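Local structure of dihydroorotate dehydrogenase (6UY4) at residues T114-P119 / G171-S176; D146-V151 / R188-V193; T263-M268 / G324-I329. The protein probably oxidises (S)-dihydroorotate to orotate with a quinone as electron acceptor, using bound FMN, in the de novo pathway to UMP. One frame throughout, in Å; residues are numbered along the deposited sequence.

Contact 1 of 3, residues T114-P119 / G171-S176; sequences TVTPNP and GCNKTS. With FMN (flavin mononucleotide), chain G.
The amide side chain of N173 lies against the backbone of N118 and makes two hydrogen bonds there. N173 OD1 accepts from N118 N at 2.9 Å, in the plane of the side-chain carbonyl and on a lone pair. N173 ND2 gives a nearly straight bond to N118 O (3.0 Å, 176° at the hydrogen). This donor stands above the carbonyl plane of N118. T116 OG1 reaches the same oxygen from the opposite face, at 2.8 Å, so N118 O is held by two donors. The two bonds of N173 fix the rotation of its amide. P117 packs beside that amide, with P117 CD 3.4 Å from N173 OD1.

Segment 114-119 takes in the end of strand 109-115 of the TIM barrel, and 171-176 follows strand 165-170, its parallel neighbour. The tight part runs from T114 and G171 through T116 to the N173 amide. G171 N donates to V115 O at 2.9 Å. T114 CG2, anti to its backbone N (OG1 lies beside that N, chi1 -69°), packs on the bare backbone of G171, 3.6 Å from G171 N and CA. T116 CG2 touches C172 O. The hydroxyl of T114 serves the flavin instead: FMN N3 donates to T114 OG1 at 2.7 Å, and T114 N donates to FMN O4. N169 OD1 is a second hydrogen-bond partner of that hydroxyl.

The open side begins at N118 and K174-T175. N118 is exposed; its backbone is gripped, while its side chain meets N173 OD1 by packing alone, through CB and ND2. Past N173 the chain bends in a type I turn to S176. K174 and T175, both exposed, carry this turn away from 114-119.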
# COMPACT_ATOMS: atom_id res chain seq x y z
N THR A 114 0.94 4.38 -6.44
CA THR A 114 -0.28 4.68 -7.18
C THR A 114 0.01 5.30 -8.54
O THR A 114 0.83 6.21 -8.66
CB THR A 114 -1.19 5.63 -6.36
OG1 THR A 114 -1.71 4.93 -5.22
CG2 THR A 114 -2.34 6.15 -7.21
N VAL A 115 -0.68 4.81 -9.57
CA VAL A 115 -0.49 5.26 -10.95
C VAL A 115 -1.68 6.13 -11.34
O VAL A 115 -2.84 5.74 -11.15
CB VAL A 115 -0.35 4.07 -11.91
CG1 VAL A 115 -0.03 4.56 -13.32
CG2 VAL A 115 0.73 3.12 -11.42
N THR A 116 -1.38 7.31 -11.89
CA THR A 116 -2.36 8.24 -12.42
C THR A 116 -2.39 8.16 -13.94
O THR A 116 -1.44 7.69 -14.56
CB THR A 116 -2.02 9.67 -11.98
OG1 THR A 116 -0.68 9.99 -12.38
CG2 THR A 116 -2.15 9.81 -10.47
N PRO A 117 -3.49 8.60 -14.57
CA PRO A 117 -3.56 8.56 -16.04
C PRO A 117 -2.45 9.35 -16.71
O PRO A 117 -1.68 8.81 -17.52
CB PRO A 117 -4.94 9.16 -16.35
CG PRO A 117 -5.74 8.85 -15.14
CD PRO A 117 -4.79 8.98 -13.98
N ASN A 118 -2.35 10.65 -16.39
CA ASN A 118 -1.28 11.46 -16.95
C ASN A 118 -0.08 11.49 -16.00
O ASN A 118 -0.24 11.35 -14.79
CB ASN A 118 -1.76 12.89 -17.20
CG ASN A 118 -2.95 12.95 -18.14
OD1 ASN A 118 -3.02 12.20 -19.12
ND2 ASN A 118 -3.90 13.83 -17.84
N PRO A 119 1.13 11.66 -16.54
CA PRO A 119 2.30 11.81 -15.66
C PRO A 119 2.14 13.02 -14.75
O PRO A 119 1.76 14.11 -15.20
CB PRO A 119 3.46 12.00 -16.65
CG PRO A 119 2.98 11.34 -17.91
CD PRO A 119 1.50 11.59 -17.96
N GLY A 171 -5.10 5.65 -9.39
CA GLY A 171 -5.40 6.95 -8.84
C GLY A 171 -5.82 7.92 -9.93
O GLY A 171 -5.88 7.57 -11.10
N CYS A 172 -6.12 9.15 -9.50
CA CYS A 172 -6.54 10.20 -10.40
C CYS A 172 -5.55 11.36 -10.36
O CYS A 172 -4.81 11.54 -9.39
CB CYS A 172 -7.95 10.71 -10.05
SG CYS A 172 -8.06 11.53 -8.44
N ASN A 173 -5.54 12.14 -11.43
CA ASN A 173 -4.67 13.31 -11.50
C ASN A 173 -5.21 14.43 -10.62
O ASN A 173 -6.39 14.46 -10.24
CB ASN A 173 -4.53 13.79 -12.94
CG ASN A 173 -3.59 12.93 -13.76
OD1 ASN A 173 -4.01 12.26 -14.71
ND2 ASN A 173 -2.31 12.94 -13.40
N LYS A 174 -4.32 15.36 -10.28
CA LYS A 174 -4.72 16.49 -9.44
C LYS A 174 -5.65 17.43 -10.19
O LYS A 174 -6.65 17.91 -9.63
CB LYS A 174 -3.47 17.25 -8.96
CG LYS A 174 -3.76 18.41 -8.02
CD LYS A 174 -2.48 19.15 -7.66
CE LYS A 174 -2.74 20.28 -6.68
NZ LYS A 174 -3.24 19.79 -5.37
N THR A 175 -5.36 17.70 -11.47
CA THR A 175 -6.15 18.59 -12.30
C THR A 175 -7.26 17.86 -13.05
O THR A 175 -7.71 18.34 -14.09
CB THR A 175 -5.25 19.33 -13.28
OG1 THR A 175 -4.85 18.43 -14.33
CG2 THR A 175 -4.00 19.84 -12.57
N SER A 176 -7.70 16.71 -12.55
CA SER A 176 -8.68 15.90 -13.26
C SER A 176 -10.07 16.52 -13.17
O SER A 176 -10.47 17.04 -12.13
CB SER A 176 -8.71 14.48 -12.70
OG SER A 176 -9.71 13.71 -13.33
N1 FMN G . -0.54 4.02 -0.40
C2 FMN G . -1.22 4.00 -1.60
O2 FMN G . -2.29 3.41 -1.69
N3 FMN G . -0.70 4.65 -2.71
C4 FMN G . 0.51 5.31 -2.61
O4 FMN G . 0.97 5.88 -3.60
C4A FMN G . 1.20 5.33 -1.41
N5 FMN G . 2.40 5.99 -1.31
C5A FMN G . 3.09 6.01 -0.11
C6 FMN G . 4.31 6.67 -0.02
C7 FMN G . 5.00 6.70 1.18
C7M FMN G . 6.31 7.42 1.27
C8 FMN G . 4.48 6.05 2.30
C8M FMN G . 5.23 6.07 3.60
C9 FMN G . 3.26 5.38 2.20
C9A FMN G . 2.56 5.36 1.00
N10 FMN G . 1.35 4.69 0.90
C10 FMN G . 0.67 4.68 -0.30
C1' FMN G . 0.76 3.99 2.08
C2' FMN G . 1.28 2.56 2.17
O2' FMN G . 1.04 1.89 0.95
C3' FMN G . 0.59 1.80 3.29
O3' FMN G . -0.81 1.92 3.16
C4' FMN G . 1.00 2.30 4.67
O4' FMN G . 2.26 2.93 4.62
C5' FMN G . 1.07 1.11 5.62
O5' FMN G . 1.69 1.47 6.83
P FMN G . 3.10 0.79 7.20
O1P FMN G . 3.51 1.28 8.57
O2P FMN G . 2.97 -0.72 7.19
O3P FMN G . 4.13 1.22 6.19

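Contact 2 of 3, residues D146-V151 / R188-V193; sequences DGHDAV and RKFGEV
K189 and F190 both lean on H148, and they do so in different ways. K189 comes first. K189 CG is anti to the backbone N (chi1 -173°) and lies 4.0 Å from H148 CB. The chain bends at CD (chi2 71°) and then runs extended to NZ. K189 NZ lies 3.2 Å from D149 OD1, a salt bridge whose hydrogen bond is weak. D149 is exposed, so this pair sits at the outer margin of the contact.

F190 follows and goes deeper. Its ring points an edge at the face of the H148 imidazole, a T-shaped pair with the planes at 88° and the centroids 5.3 Å apart. F190 CE2 does the touching and lies 3.5 Å from H148 ND1. The neighbouring F190 CZ comes within 3.5 Å of H148 O. K189 CG lies over one face of the phenyl ring, offset toward the rim.

Helix 179-190 is one of the outer helices of the TIM barrel, and F190 also touches V115, V168 and L170 of the strands beneath. On the other side of CZ, F190 CE1 meets V151, one turn further along helix 147-153. F190 CE1 is 4.4 Å from V151 CG1, and V151 C lies near the ring plane, at its edge. Beyond F190 the segment makes no further contact with 146-151. E192 bonds S233 through OE1, while V193 packs on Y152, further along helix 147-153.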
# COMPACT_ATOMS: atom_id res chain seq x y z
N ASP A 146 4.40 8.25 -13.16
CA ASP A 146 4.86 8.42 -14.54
C ASP A 146 3.73 8.29 -15.56
O ASP A 146 4.00 8.36 -16.76
CB ASP A 146 5.96 7.41 -14.86
CG ASP A 146 7.24 7.68 -14.09
OD1 ASP A 146 7.28 8.66 -13.32
OD2 ASP A 146 8.21 6.91 -14.27
N GLY A 147 2.50 8.11 -15.11
CA GLY A 147 1.37 7.98 -16.01
C GLY A 147 1.03 6.53 -16.31
O GLY A 147 1.77 5.60 -16.00
N HIS A 148 -0.13 6.35 -16.94
CA HIS A 148 -0.60 5.01 -17.29
C HIS A 148 0.34 4.34 -18.29
O HIS A 148 0.73 3.19 -18.11
CB HIS A 148 -2.02 5.07 -17.85
CG HIS A 148 -3.08 5.15 -16.80
ND1 HIS A 148 -2.80 5.15 -15.45
CD2 HIS A 148 -4.43 5.25 -16.90
CE1 HIS A 148 -3.92 5.23 -14.77
NE2 HIS A 148 -4.93 5.29 -15.62
N ASP A 149 0.71 5.07 -19.35
CA ASP A 149 1.45 4.45 -20.45
C ASP A 149 2.85 4.03 -20.03
O ASP A 149 3.30 2.94 -20.39
CB ASP A 149 1.51 5.42 -21.63
CG ASP A 149 0.14 5.80 -22.15
OD1 ASP A 149 -0.87 5.34 -21.56
OD2 ASP A 149 0.06 6.56 -23.14
N ALA A 150 3.55 4.87 -19.27
CA ALA A 150 4.92 4.54 -18.88
C ALA A 150 4.95 3.33 -17.95
O ALA A 150 5.81 2.46 -18.09
CB ALA A 150 5.58 5.75 -18.21
N VAL A 151 4.01 3.25 -17.01
CA VAL A 151 3.98 2.12 -16.09
C VAL A 151 3.45 0.87 -16.78
O VAL A 151 3.90 -0.25 -16.48
CB VAL A 151 3.15 2.47 -14.84
CG1 VAL A 151 3.15 1.32 -13.85
CG2 VAL A 151 3.68 3.74 -14.19
N ARG A 188 -9.43 -0.09 -17.14
CA ARG A 188 -9.34 -0.56 -18.51
C ARG A 188 -7.89 -0.69 -18.97
O ARG A 188 -7.59 -1.51 -19.84
CB ARG A 188 -10.10 0.38 -19.44
N LYS A 189 -6.98 0.09 -18.38
CA LYS A 189 -5.59 0.09 -18.83
C LYS A 189 -4.82 -1.11 -18.28
O LYS A 189 -4.07 -1.76 -19.02
CB LYS A 189 -4.90 1.39 -18.42
CG LYS A 189 -3.51 1.57 -18.99
CD LYS A 189 -3.55 1.84 -20.48
CE LYS A 189 -2.16 2.15 -21.03
NZ LYS A 189 -2.21 2.54 -22.47
N PHE A 190 -4.98 -1.42 -16.99
CA PHE A 190 -4.21 -2.46 -16.34
C PHE A 190 -5.02 -3.71 -16.02
O PHE A 190 -4.46 -4.66 -15.45
CB PHE A 190 -3.58 -1.91 -15.04
CG PHE A 190 -2.68 -0.73 -15.26
CD1 PHE A 190 -1.37 -0.91 -15.66
CD2 PHE A 190 -3.15 0.55 -15.05
CE1 PHE A 190 -0.54 0.17 -15.86
CE2 PHE A 190 -2.32 1.65 -15.24
CZ PHE A 190 -1.01 1.45 -15.65
N GLY A 191 -6.31 -3.74 -16.36
CA GLY A 191 -7.14 -4.88 -16.01
C GLY A 191 -6.75 -6.18 -16.67
O GLY A 191 -7.10 -7.25 -16.16
N GLU A 192 -6.03 -6.12 -17.79
CA GLU A 192 -5.64 -7.32 -18.51
C GLU A 192 -4.31 -7.90 -18.05
O GLU A 192 -4.09 -9.10 -18.18
CB GLU A 192 -5.59 -7.05 -20.01
CG GLU A 192 -6.92 -6.64 -20.62
CD GLU A 192 -7.89 -7.79 -20.74
OE1 GLU A 192 -7.46 -8.96 -20.61
OE2 GLU A 192 -9.09 -7.54 -20.96
N VAL A 193 -3.41 -7.06 -17.52
CA VAL A 193 -2.08 -7.51 -17.15
C VAL A 193 -1.90 -7.65 -15.64
O VAL A 193 -1.02 -8.42 -15.21
CB VAL A 193 -1.00 -6.57 -17.72
CG1 VAL A 193 -1.08 -6.52 -19.24
CG2 VAL A 193 -1.13 -5.17 -17.13

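Contact 3 of 3, residues T263-M268 / G324-I329; sequences TRIDGM and GAIPLI
I326 is the main bump of this contact, and it fits the bend of the chain at R264-M268. I326 CB sits 3.8 Å from D266 O and close to G267 CA. From there its two branches part. I326 CG2 points to R264 and lies over one face of the guanidinium, 3.7 Å from R264 NH2. CG1 takes the crowded position between backbone N and carbonyl carbon (chi1 55°), and I326 CD1 beyond it reaches M268 CG at 3.8 Å. I265 CG1 meets the same methyl more loosely. The hollow is thus lined by R264, I265, the D266-G267 backbone and M268. G267 brings no side chain to it, and G267 CA comes within 3.2 Å of P327 O.

Here two neighbouring parallel strands of the TIM barrel, 267-270 and 328-331, begin. M268 pairs with L328. M268 N donates to P327 O at 3.2 Å, and I329 N donates to M268 O at 3.0 Å, two bonds to residues either side of L328, as a parallel pair requires. M268 O also takes a CA-H contact from L328. On the face of the sheet shared by M268 and L328, L328 CD2 packs on M268 CB at 3.7 Å. Helix 305-321 lies over both side chains, with L315 and S319 against L328 and V318 against M268.

The outer rim is shallower. A325 CB meets the edge of the R264 guanidinium, in its plane. P327 CD rests on D266 O, while the D266 carboxylate, through OD2, makes a salt bridge with R229 and accepts a bond from I238 N.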
# COMPACT_ATOMS: atom_id res chain seq x y z
N THR A 263 -23.04 -3.21 -6.70
CA THR A 263 -21.69 -2.64 -6.68
C THR A 263 -20.80 -3.46 -5.75
O THR A 263 -20.14 -2.92 -4.86
CB THR A 263 -21.71 -1.17 -6.25
OG1 THR A 263 -22.48 -1.04 -5.05
CG2 THR A 263 -22.32 -0.30 -7.34
N ARG A 264 -20.76 -4.77 -5.95
CA ARG A 264 -20.00 -5.66 -5.09
C ARG A 264 -18.56 -5.75 -5.58
O ARG A 264 -18.31 -6.16 -6.72
CB ARG A 264 -20.63 -7.05 -5.05
CG ARG A 264 -19.88 -8.02 -4.15
CD ARG A 264 -20.62 -9.34 -4.01
NE ARG A 264 -19.92 -10.24 -3.11
CZ ARG A 264 -20.07 -10.23 -1.79
NH1 ARG A 264 -20.89 -9.36 -1.22
NH2 ARG A 264 -19.40 -11.09 -1.04
N ILE A 265 -17.61 -5.38 -4.72
CA ILE A 265 -16.19 -5.50 -5.03
C ILE A 265 -15.70 -6.87 -4.59
O ILE A 265 -16.49 -7.72 -4.17
CB ILE A 265 -15.38 -4.38 -4.36
CG1 ILE A 265 -15.47 -4.49 -2.84
CG2 ILE A 265 -15.87 -3.02 -4.83
CD1 ILE A 265 -14.59 -3.52 -2.11
N ASP A 266 -14.39 -7.09 -4.67
CA ASP A 266 -13.81 -8.39 -4.39
C ASP A 266 -12.98 -8.45 -3.12
O ASP A 266 -12.69 -9.56 -2.65
CB ASP A 266 -12.93 -8.84 -5.57
CG ASP A 266 -13.71 -8.97 -6.86
OD1 ASP A 266 -14.68 -9.75 -6.88
OD2 ASP A 266 -13.36 -8.29 -7.85
N GLY A 267 -12.61 -7.31 -2.55
CA GLY A 267 -11.81 -7.31 -1.34
C GLY A 267 -11.50 -5.89 -0.94
O GLY A 267 -11.72 -4.94 -1.69
N MET A 268 -10.96 -5.75 0.27
CA MET A 268 -10.63 -4.45 0.83
C MET A 268 -9.24 -4.49 1.44
O MET A 268 -8.74 -5.54 1.85
CB MET A 268 -11.65 -4.00 1.88
CG MET A 268 -13.04 -3.74 1.32
SD MET A 268 -14.18 -3.14 2.58
CE MET A 268 -13.31 -1.68 3.14
N GLY A 324 -16.89 -11.45 7.07
CA GLY A 324 -15.92 -12.30 6.41
C GLY A 324 -16.26 -12.69 4.99
O GLY A 324 -15.79 -13.72 4.51
N ALA A 325 -17.08 -11.89 4.30
CA ALA A 325 -17.52 -12.26 2.96
C ALA A 325 -16.44 -12.05 1.92
O ALA A 325 -16.33 -12.84 0.96
CB ALA A 325 -18.78 -11.47 2.59
N ILE A 326 -15.62 -11.01 2.06
CA ILE A 326 -14.59 -10.70 1.07
C ILE A 326 -13.22 -10.74 1.73
O ILE A 326 -13.09 -10.45 2.93
CB ILE A 326 -14.85 -9.34 0.41
CG1 ILE A 326 -14.97 -8.24 1.47
CG2 ILE A 326 -16.11 -9.40 -0.45
CD1 ILE A 326 -15.18 -6.85 0.88
N PRO A 327 -12.17 -11.11 1.00
CA PRO A 327 -10.82 -11.11 1.58
C PRO A 327 -10.38 -9.71 1.97
O PRO A 327 -10.78 -8.71 1.37
CB PRO A 327 -9.94 -11.67 0.45
CG PRO A 327 -10.89 -12.44 -0.41
CD PRO A 327 -12.19 -11.70 -0.35
N LEU A 328 -9.53 -9.65 3.00
CA LEU A 328 -9.00 -8.39 3.51
C LEU A 328 -7.48 -8.45 3.55
O LEU A 328 -6.89 -9.51 3.75
CB LEU A 328 -9.55 -8.08 4.91
CG LEU A 328 -11.07 -8.02 5.04
CD1 LEU A 328 -11.47 -7.75 6.48
CD2 LEU A 328 -11.64 -6.95 4.11
N ILE A 329 -6.86 -7.29 3.34
CA ILE A 329 -5.41 -7.15 3.38
C ILE A 329 -5.07 -6.19 4.50
O ILE A 329 -5.32 -4.98 4.39
CB ILE A 329 -4.85 -6.67 2.03
CG1 ILE A 329 -5.17 -7.67 0.93
CG2 ILE A 329 -3.35 -6.45 2.14
CD1 ILE A 329 -4.54 -7.33 -0.41

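Overall arrangement
All three contacts belong to the TIM-barrel domain. Contacts 1 and 2 interlock along the chain, because their segments alternate, and their centres are 12 Å apart. They touch directly: P117 O lies 3.0 Å from H148 N, a probable hydrogen bond, and V115 of strand 109-115 packs against H148, V151 and F190. Contact 3 comes later in the chain, its centre 25 Å from that of contact 1 and 23 Å from that of contact 2. Contacts 1 and 3 use the same eight-stranded parallel sheet. Contact 1 ties the flavin-binding end of the barrel, contact 2 packs outer helices on the same strands, and contact 3 joins strands where they begin, away from the flavin end.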